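Local coordinates for bacterial bifunctional deaminase-reductase C-terminal domain-containing protein (Corynebacterium diphtheriae, PDB 2P4G), which probably acts as an NADP-dependent reductase of riboflavin biosynthesis, reducing 5-amino-6-(5-phosphoribosylamino)uracil, at residues Q20-A25 and R211-I216; E126-D131 and L136-I141. All coordinates share one frame; numbering follows the deposited sequence.

Interaction 1: residues Q20-A25 and R211-I216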
ATOM      1  N   GLN A  20       4.910  20.793  -9.938  1.00 80.54           N
ATOM      2  CA  GLN A  20       5.738  19.842 -10.661  1.00 81.72           C
ATOM      3  C   GLN A  20       5.045  18.503 -10.753  1.00 79.94           C
ATOM      4  O   GLN A  20       4.904  17.944 -11.829  1.00 82.38           O
ATOM      5  CB  GLN A  20       7.102  19.698  -9.993  1.00 82.95           C
ATOM      6  CG  GLN A  20       7.946  20.973 -10.090  1.00 88.70           C
ATOM      7  CD  GLN A  20       9.257  20.849  -9.350  1.00 99.64           C
ATOM      8  OE1 GLN A  20       9.745  19.732  -9.110  1.00112.35           O
ATOM      9  NE2 GLN A  20       9.848  21.987  -8.986  1.00100.13           N
ATOM     10  N   ILE A  21       4.596  18.009  -9.614  1.00 77.63           N
ATOM     11  CA  ILE A  21       3.950  16.717  -9.528  1.00 76.26           C
ATOM     12  C   ILE A  21       2.829  16.609 -10.536  1.00 74.35           C
ATOM     13  O   ILE A  21       2.712  15.597 -11.203  1.00 74.98           O
ATOM     14  CB  ILE A  21       3.389  16.485  -8.116  1.00 76.81           C
ATOM     15  CG1 ILE A  21       4.539  16.399  -7.113  1.00 81.46           C
ATOM     16  CG2 ILE A  21       2.588  15.213  -8.066  1.00 79.57           C
ATOM     17  CD1 ILE A  21       4.134  16.543  -5.666  1.00 81.75           C
ATOM     18  N   VAL A  22       2.013  17.660 -10.639  1.00 72.06           N
ATOM     19  CA  VAL A  22       0.854  17.675 -11.523  1.00 69.51           C
ATOM     20  C   VAL A  22       1.220  17.957 -12.986  1.00 70.90           C
ATOM     21  O   VAL A  22       0.668  17.340 -13.889  1.00 69.54           O
ATOM     22  CB  VAL A  22      -0.232  18.687 -11.044  1.00 69.48           C
ATOM     23  CG1 VAL A  22      -1.337  18.830 -12.082  1.00 65.66           C
ATOM     24  CG2 VAL A  22      -0.832  18.260  -9.707  1.00 63.39           C
ATOM     25  N   TYR A  23       2.152  18.873 -13.231  1.00 71.68           N
ATOM     26  CA  TYR A  23       2.354  19.373 -14.578  1.00 71.83           C
ATOM     27  C   TYR A  23       3.675  18.972 -15.242  1.00 73.07           C
ATOM     28  O   TYR A  23       3.802  19.066 -16.476  1.00 71.93           O
ATOM     29  CB  TYR A  23       2.242  20.907 -14.572  1.00 71.77           C
ATOM     30  CG  TYR A  23       0.857  21.410 -14.250  1.00 73.16           C
ATOM     31  CD1 TYR A  23      -0.136  21.424 -15.220  1.00 68.44           C
ATOM     32  CD2 TYR A  23       0.540  21.889 -12.972  1.00 72.36           C
ATOM     33  CE1 TYR A  23      -1.413  21.899 -14.932  1.00 72.89           C
ATOM     34  CE2 TYR A  23      -0.730  22.363 -12.677  1.00 72.00           C
ATOM     35  CZ  TYR A  23      -1.705  22.366 -13.660  1.00 73.92           C
ATOM     36  OH  TYR A  23      -2.973  22.838 -13.384  1.00 72.85           O
ATOM     37  N   GLY A  24       4.652  18.545 -14.446  1.00 72.79           N
ATOM     38  CA  GLY A  24       6.024  18.429 -14.932  1.00 73.78           C
ATOM     39  C   GLY A  24       6.412  17.042 -15.419  1.00 73.43           C
ATOM     40  O   GLY A  24       5.764  16.064 -15.066  1.00 71.02           O
ATOM     41  N   ALA A  25       7.490  16.989 -16.204  1.00 72.51           N
ATOM     42  CA  ALA A  25       7.975  15.768 -16.866  1.00 75.19           C
ATOM     43  C   ALA A  25       6.881  15.055 -17.657  1.00 76.87           C
ATOM     44  O   ALA A  25       6.726  13.829 -17.559  1.00 76.21           O
ATOM     45  CB  ALA A  25       8.639  14.805 -15.850  1.00 74.09           C
ATOM     46  N   ARG A 211      -3.192   8.098 -15.579  1.00 70.97           N
ATOM     47  CA  ARG A 211      -2.191   8.348 -14.535  1.00 72.19           C
ATOM     48  C   ARG A 211      -2.854   8.295 -13.187  1.00 72.68           C
ATOM     49  O   ARG A 211      -4.042   8.575 -13.073  1.00 72.37           O
ATOM     50  CB  ARG A 211      -1.569   9.737 -14.641  1.00 69.70           C
ATOM     51  CG  ARG A 211      -0.443   9.766 -15.545  1.00 77.34           C
ATOM     52  CD  ARG A 211       0.273  11.089 -15.590  1.00 69.95           C
ATOM     53  NE  ARG A 211       1.296  10.909 -16.607  1.00 72.22           N
ATOM     54  CZ  ARG A 211       1.057  10.916 -17.915  1.00 73.85           C
ATOM     55  NH1 ARG A 211      -0.152  11.201 -18.397  1.00 73.05           N
ATOM     56  NH2 ARG A 211       2.053  10.696 -18.752  1.00 77.27           N
ATOM     57  N   LEU A 212      -2.031   7.999 -12.187  1.00 73.16           N
ATOM     58  CA  LEU A 212      -2.436   7.915 -10.803  1.00 74.49           C
ATOM     59  C   LEU A 212      -1.520   8.797  -9.971  1.00 73.91           C
ATOM     60  O   LEU A 212      -0.307   8.692 -10.085  1.00 72.23           O
ATOM     61  CB  LEU A 212      -2.319   6.458 -10.346  1.00 73.72           C
ATOM     62  CG  LEU A 212      -2.577   6.093  -8.892  1.00 76.51           C
ATOM     63  CD1 LEU A 212      -3.973   6.499  -8.460  1.00 72.75           C
ATOM     64  CD2 LEU A 212      -2.341   4.606  -8.756  1.00 70.04           C
ATOM     65  N   HIS A 213      -2.121   9.679  -9.173  1.00 74.29           N
ATOM     66  CA  HIS A 213      -1.442  10.341  -8.092  1.00 74.00           C
ATOM     67  C   HIS A 213      -1.771   9.589  -6.813  1.00 74.80           C
ATOM     68  O   HIS A 213      -2.919   9.547  -6.411  1.00 74.37           O
ATOM     69  CB  HIS A 213      -1.917  11.771  -7.972  1.00 73.36           C
ATOM     70  CG  HIS A 213      -1.499  12.614  -9.114  1.00 65.98           C
ATOM     71  ND1 HIS A 213      -0.345  13.364  -9.103  1.00 66.42           N
ATOM     72  CD2 HIS A 213      -2.058  12.791 -10.333  1.00 71.44           C
ATOM     73  CE1 HIS A 213      -0.216  13.976 -10.266  1.00 70.71           C
ATOM     74  NE2 HIS A 213      -1.250  13.653 -11.024  1.00 62.92           N
ATOM     75  N   LEU A 214      -0.762   8.991  -6.190  1.00 74.80           N
ATOM     76  CA  LEU A 214      -0.970   8.213  -4.967  1.00 72.30           C
ATOM     77  C   LEU A 214      -0.073   8.784  -3.891  1.00 73.51           C
ATOM     78  O   LEU A 214       1.142   8.955  -4.094  1.00 70.92           O
ATOM     79  CB  LEU A 214      -0.664   6.735  -5.194  1.00 73.44           C
ATOM     80  CG  LEU A 214      -0.821   5.798  -3.981  1.00 77.76           C
ATOM     81  CD1 LEU A 214      -2.278   5.591  -3.644  1.00 68.47           C
ATOM     82  CD2 LEU A 214      -0.127   4.463  -4.255  1.00 69.94           C
ATOM     83  N   THR A 215      -0.702   9.131  -2.773  1.00 73.07           N
ATOM     84  CA  THR A 215      -0.025   9.547  -1.568  1.00 73.17           C
ATOM     85  C   THR A 215      -0.020   8.363  -0.614  1.00 73.93           C
ATOM     86  O   THR A 215      -1.065   7.778  -0.360  1.00 73.08           O
ATOM     87  CB  THR A 215      -0.777  10.702  -0.890  1.00 74.64           C
ATOM     88  OG1 THR A 215      -0.901  11.777  -1.826  1.00 70.84           O
ATOM     89  CG2 THR A 215      -0.054  11.169   0.412  1.00 71.13           C
ATOM     90  N   ILE A 216       1.158   8.024  -0.091  1.00 75.31           N
ATOM     91  CA  ILE A 216       1.313   6.928   0.867  1.00 73.87           C
ATOM     92  C   ILE A 216       1.659   7.527   2.213  1.00 74.06           C
ATOM     93  O   ILE A 216       2.723   8.149   2.392  1.00 73.92           O
ATOM     94  CB  ILE A 216       2.390   5.950   0.445  1.00 74.20           C
ATOM     95  CG1 ILE A 216       2.087   5.452  -0.977  1.00 73.26           C
ATOM     96  CG2 ILE A 216       2.467   4.792   1.465  1.00 64.48           C
ATOM     97  CD1 ILE A 216       3.278   5.072  -1.764  1.00 79.94           C
TER
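The imidazole of His213 points its CE1 at the backbone of helix 18-23. The carbonyl oxygen of Ile21 lies in the ring plane at the edge, 3.5 Å from His213 CE1. The ring's nitrogen ND1 is met by a methyl, Ile21 CG2, at 3.6 Å. Val22 approaches more obliquely, with its CA 4.1 Å from His213 CE1. A second flat group, the phenol of Tyr23, has Val22 CG1 above one face, 3.6 Å from the plane and displaced toward the rim; this pair belongs to the helix and not to the cross-segment contact. The torsions account for the meeting of methyl and imidazole. His213 carries CG opposite its carbonyl carbon (chi1 -68°), and Ile21 sets CG1 beside its backbone N (chi1 -65°), placing CG2 against the imidazole while CG1 and CD1 lead off elsewhere. No hydrogen bond joins the segments, and the backbones stay well apart: Val22 and His213, the closest pair, have CA atoms 8.4 Å apart. In the dihydrofolate reductase-like fold expected of a RibD C-terminal domain, strand 211-217 runs parallel to strand 35-43 and antiparallel to strand 254-260; here the N-terminal helix packs on the sheet face from which His213 projects, its last turn set against that buried ring. The helix ends after Tyr23, where Gly24 N still donates to Gln20 O at 2.7 Å but Gly24 itself leaves helical geometry. Two arginines of the sheet link these groups: Arg37 NH1, of strand 35-43, bonds both His213 NE2 and Val22 O, and Arg257 NH1, of strand 254-260, bonds Ile21 O and Gly24 O. Leu65 of helix 60-72 packs on both Ile21 and Val22.

Interaction 2: residues E126-D131 and L136-I141. With EDO (1,2-ethanediol), chain E; EDO (1,2-ethanediol), chain O.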
ATOM      1  N   GLU A 126     -24.383  23.545   0.800  1.00 74.42           N
ATOM      2  CA  GLU A 126     -24.452  24.574  -0.239  1.00 72.80           C
ATOM      3  C   GLU A 126     -24.447  23.945  -1.612  1.00 71.96           C
ATOM      4  O   GLU A 126     -24.994  24.524  -2.541  1.00 75.66           O
ATOM      5  CB  GLU A 126     -23.291  25.571  -0.136  1.00 71.61           C
ATOM      6  CG  GLU A 126     -23.422  26.610   0.984  1.00 65.72           C
ATOM      7  CD  GLU A 126     -24.493  27.653   0.729  1.00 73.02           C
ATOM      8  OE1 GLU A 126     -25.329  27.450  -0.185  1.00 75.65           O
ATOM      9  OE2 GLU A 126     -24.491  28.687   1.442  1.00 82.09           O
ATOM     10  N   LEU A 127     -23.844  22.764  -1.753  1.00 70.41           N
ATOM     11  CA  LEU A 127     -23.925  22.050  -3.043  1.00 71.42           C
ATOM     12  C   LEU A 127     -25.365  21.876  -3.547  1.00 69.47           C
ATOM     13  O   LEU A 127     -25.574  21.750  -4.749  1.00 68.36           O
ATOM     14  CB  LEU A 127     -23.256  20.679  -2.983  1.00 71.15           C
ATOM     15  CG  LEU A 127     -21.741  20.624  -3.187  1.00 79.35           C
ATOM     16  CD1 LEU A 127     -21.272  19.188  -2.859  1.00 67.66           C
ATOM     17  CD2 LEU A 127     -21.353  21.086  -4.611  1.00 70.47           C
ATOM     18  N   PHE A 128     -26.338  21.871  -2.636  1.00 69.78           N
ATOM     19  CA  PHE A 128     -27.741  21.664  -3.022  1.00 72.29           C
ATOM     20  C   PHE A 128     -28.656  22.851  -2.761  1.00 71.68           C
ATOM     21  O   PHE A 128     -29.876  22.686  -2.832  1.00 74.56           O
ATOM     22  CB  PHE A 128     -28.275  20.348  -2.423  1.00 71.56           C
ATOM     23  CG  PHE A 128     -27.454  19.187  -2.846  1.00 70.61           C
ATOM     24  CD1 PHE A 128     -27.537  18.720  -4.139  1.00 74.27           C
ATOM     25  CD2 PHE A 128     -26.528  18.631  -1.999  1.00 73.27           C
ATOM     26  CE1 PHE A 128     -26.713  17.698  -4.578  1.00 73.64           C
ATOM     27  CE2 PHE A 128     -25.699  17.611  -2.424  1.00 74.61           C
ATOM     28  CZ  PHE A 128     -25.793  17.139  -3.715  1.00 70.96           C
ATOM     29  N   SER A 129     -28.077  24.044  -2.534  1.00 71.96           N
ATOM     30  CA  SER A 129     -28.866  25.278  -2.470  1.00 71.20           C
ATOM     31  C   SER A 129     -29.378  25.612  -3.851  1.00 72.35           C
ATOM     32  O   SER A 129     -28.619  25.574  -4.812  1.00 72.31           O
ATOM     33  CB  SER A 129     -28.082  26.484  -1.948  1.00 71.28           C
ATOM     34  OG  SER A 129     -27.496  26.210  -0.684  1.00 79.54           O
ATOM     35  N   PRO A 130     -30.672  25.964  -3.953  1.00 74.78           N
ATOM     36  CA  PRO A 130     -31.288  26.296  -5.241  1.00 74.73           C
ATOM     37  C   PRO A 130     -30.712  27.531  -5.942  1.00 75.04           C
ATOM     38  O   PRO A 130     -30.894  27.701  -7.144  1.00 75.41           O
ATOM     39  CB  PRO A 130     -32.760  26.512  -4.894  1.00 72.43           C
ATOM     40  CG  PRO A 130     -32.836  26.644  -3.467  1.00 74.50           C
ATOM     41  CD  PRO A 130     -31.629  26.051  -2.841  1.00 74.75           C
ATOM     42  N   ASP A 131     -30.013  28.375  -5.204  1.00 75.58           N
ATOM     43  CA  ASP A 131     -29.425  29.561  -5.788  1.00 74.42           C
ATOM     44  C   ASP A 131     -27.916  29.444  -5.970  1.00 73.74           C
ATOM     45  O   ASP A 131     -27.256  30.419  -6.247  1.00 73.37           O
ATOM     46  CB  ASP A 131     -29.769  30.771  -4.921  1.00 76.74           C
ATOM     47  CG  ASP A 131     -29.367  30.589  -3.480  1.00 74.22           C
ATOM     48  OD1 ASP A 131     -28.760  29.566  -3.131  1.00 78.38           O
ATOM     49  OD2 ASP A 131     -29.678  31.469  -2.693  1.00 74.93           O
ATOM     50  N   LEU A 136     -20.967  25.890  -9.951  1.00 75.48           N
ATOM     51  CA  LEU A 136     -20.660  25.218  -8.694  1.00 72.49           C
ATOM     52  C   LEU A 136     -21.628  24.055  -8.430  1.00 73.85           C
ATOM     53  O   LEU A 136     -21.357  23.210  -7.580  1.00 72.77           O
ATOM     54  CB  LEU A 136     -20.692  26.241  -7.548  1.00 71.26           C
ATOM     55  CG  LEU A 136     -19.615  27.335  -7.664  1.00 70.30           C
ATOM     56  CD1 LEU A 136     -19.875  28.432  -6.686  1.00 58.93           C
ATOM     57  CD2 LEU A 136     -18.179  26.761  -7.512  1.00 65.60           C
ATOM     58  N   SER A 137     -22.752  24.020  -9.156  1.00 73.45           N
ATOM     59  CA  SER A 137     -23.724  22.936  -9.045  1.00 75.21           C
ATOM     60  C   SER A 137     -23.143  21.599  -9.566  1.00 74.67           C
ATOM     61  O   SER A 137     -22.528  21.557 -10.623  1.00 76.03           O
ATOM     62  CB  SER A 137     -25.005  23.305  -9.825  1.00 75.57           C
ATOM     63  OG  SER A 137     -26.093  22.443  -9.513  1.00 77.24           O
ATOM     64  N   PRO A 138     -23.327  20.510  -8.814  1.00 73.03           N
ATOM     65  CA  PRO A 138     -22.737  19.250  -9.196  1.00 70.58           C
ATOM     66  C   PRO A 138     -23.569  18.527 -10.230  1.00 71.52           C
ATOM     67  O   PRO A 138     -24.794  18.580 -10.179  1.00 70.05           O
ATOM     68  CB  PRO A 138     -22.789  18.448  -7.906  1.00 70.19           C
ATOM     69  CG  PRO A 138     -23.998  18.959  -7.209  1.00 68.57           C
ATOM     70  CD  PRO A 138     -24.075  20.398  -7.543  1.00 74.35           C
ATOM     71  N   LEU A 139     -22.896  17.831 -11.143  1.00 71.22           N
ATOM     72  CA  LEU A 139     -23.562  16.971 -12.074  1.00 71.04           C
ATOM     73  C   LEU A 139     -23.733  15.638 -11.319  1.00 70.87           C
ATOM     74  O   LEU A 139     -22.756  15.027 -10.890  1.00 69.83           O
ATOM     75  CB  LEU A 139     -22.714  16.822 -13.341  1.00 71.25           C
ATOM     76  CG  LEU A 139     -23.202  15.861 -14.424  1.00 70.65           C
ATOM     77  CD1 LEU A 139     -24.591  16.253 -14.929  1.00 69.36           C
ATOM     78  CD2 LEU A 139     -22.163  15.790 -15.567  1.00 68.63           C
ATOM     79  N   VAL A 140     -24.978  15.211 -11.129  1.00 71.08           N
ATOM     80  CA  VAL A 140     -25.249  13.949 -10.455  1.00 70.93           C
ATOM     81  C   VAL A 140     -25.466  12.861 -11.497  1.00 72.61           C
ATOM     82  O   VAL A 140     -26.224  13.050 -12.450  1.00 73.42           O
ATOM     83  CB  VAL A 140     -26.448  14.047  -9.503  1.00 70.35           C
ATOM     84  CG1 VAL A 140     -26.758  12.648  -8.863  1.00 65.87           C
ATOM     85  CG2 VAL A 140     -26.148  15.089  -8.448  1.00 65.46           C
ATOM     86  N   ILE A 141     -24.758  11.746 -11.327  1.00 72.86           N
ATOM     87  CA  ILE A 141     -24.881  10.595 -12.216  1.00 71.90           C
ATOM     88  C   ILE A 141     -25.397   9.409 -11.379  1.00 71.82           C
ATOM     89  O   ILE A 141     -24.744   8.965 -10.446  1.00 70.38           O
ATOM     90  CB  ILE A 141     -23.531  10.194 -12.886  1.00 71.39           C
ATOM     91  CG1 ILE A 141     -22.841  11.394 -13.561  1.00 71.39           C
ATOM     92  CG2 ILE A 141     -23.743   9.010 -13.859  1.00 64.47           C
ATOM     93  CD1 ILE A 141     -23.513  11.921 -14.771  1.00 71.46           C
TER
HETATM   94  C1  EDO E 273     -21.304  24.456   2.574  1.00 77.09           C
HETATM   95  O1  EDO E 273     -21.833  23.140   2.444  1.00 61.26           O
HETATM   96  C2  EDO E 273     -20.220  24.683   1.542  1.00 78.17           C
HETATM   97  O2  EDO E 273     -19.263  25.585   2.096  1.00 87.55           O
HETATM   98  C1  EDO O 283     -31.480  33.959  -2.245  1.00 89.66           C
HETATM   99  O1  EDO O 283     -31.684  33.299  -3.509  1.00 85.21           O
HETATM  100  C2  EDO O 283     -32.565  33.695  -1.200  1.00 87.65           C
HETATM  101  O2  EDO O 283     -33.202  34.928  -0.821  1.00 84.54           O
HETATM  102  O   HOH W   1     -26.995  22.839  -6.737  1.00 72.28           O
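Leu127 and Phe128 both hold CG opposite the carbonyl carbon (chi1 -83° and -57°), which sends Leu127 to Leu136 and Pro138 and the Phe128 ring to Pro138. The Leu127 branch ending in CD2 does the touching: it lies 3.7 Å from Leu136 O and 4.1 Å from Pro138 CD. Phe128 starts out from a CB turned away from the other segment, yet its ring swings back until CE1 is 4.0 Å from Pro138 CG, in an oblique approach. Pro138 is thus touched at two ring carbons, CG and CD. Its CD also packs against backbone, 3.4 Å from Leu127 O. That oxygen has a polar partner as well: a water donates to Leu127 O at 2.7 Å and lies 2.9 Å from Ser137 OG, forming the bridge between segments that share no direct hydrogen bond. Ser129 N donates to Glu126 O at 3.1 Å, a bond that spans the short 3-10 segment and the residues after it. Two ethanediols, probably from the crystallisation liquor, bind at Glu126 N and Asp131 OD2.

The contact folds the connection between strands 111-115 and 139-143 back onto the residues that lead into the latter. Phe128 meets the rings of Phe121 and Phe123 within that connection, while Leu127 and Pro138 rest on Leu112 and Leu114 of strand 111-115, the parallel neighbour of strand 139-143 in the sheet.

Overall arrangement
Both contacts reach the same mixed sheet, on opposite sides of the chain's centre; their own centres are 29 Å apart and their nearest atoms about 17 Å, so they do not touch. Interaction 2 lies at the entry to strand 139-143, second from one outer edge, whereas interaction 1 involves strand 211-217, third from the other. Between these two strands lie 111-115, 75-79, 190-195 and 35-43, all parallel. Along the chain, 126-131 and 136-141 fall between 20-25 and 211-216: a local return of the chain is nested inside a long-range closure. Interaction 1 thus ties the N-terminal helix to a late strand, while interaction 2 closes a single strand connection.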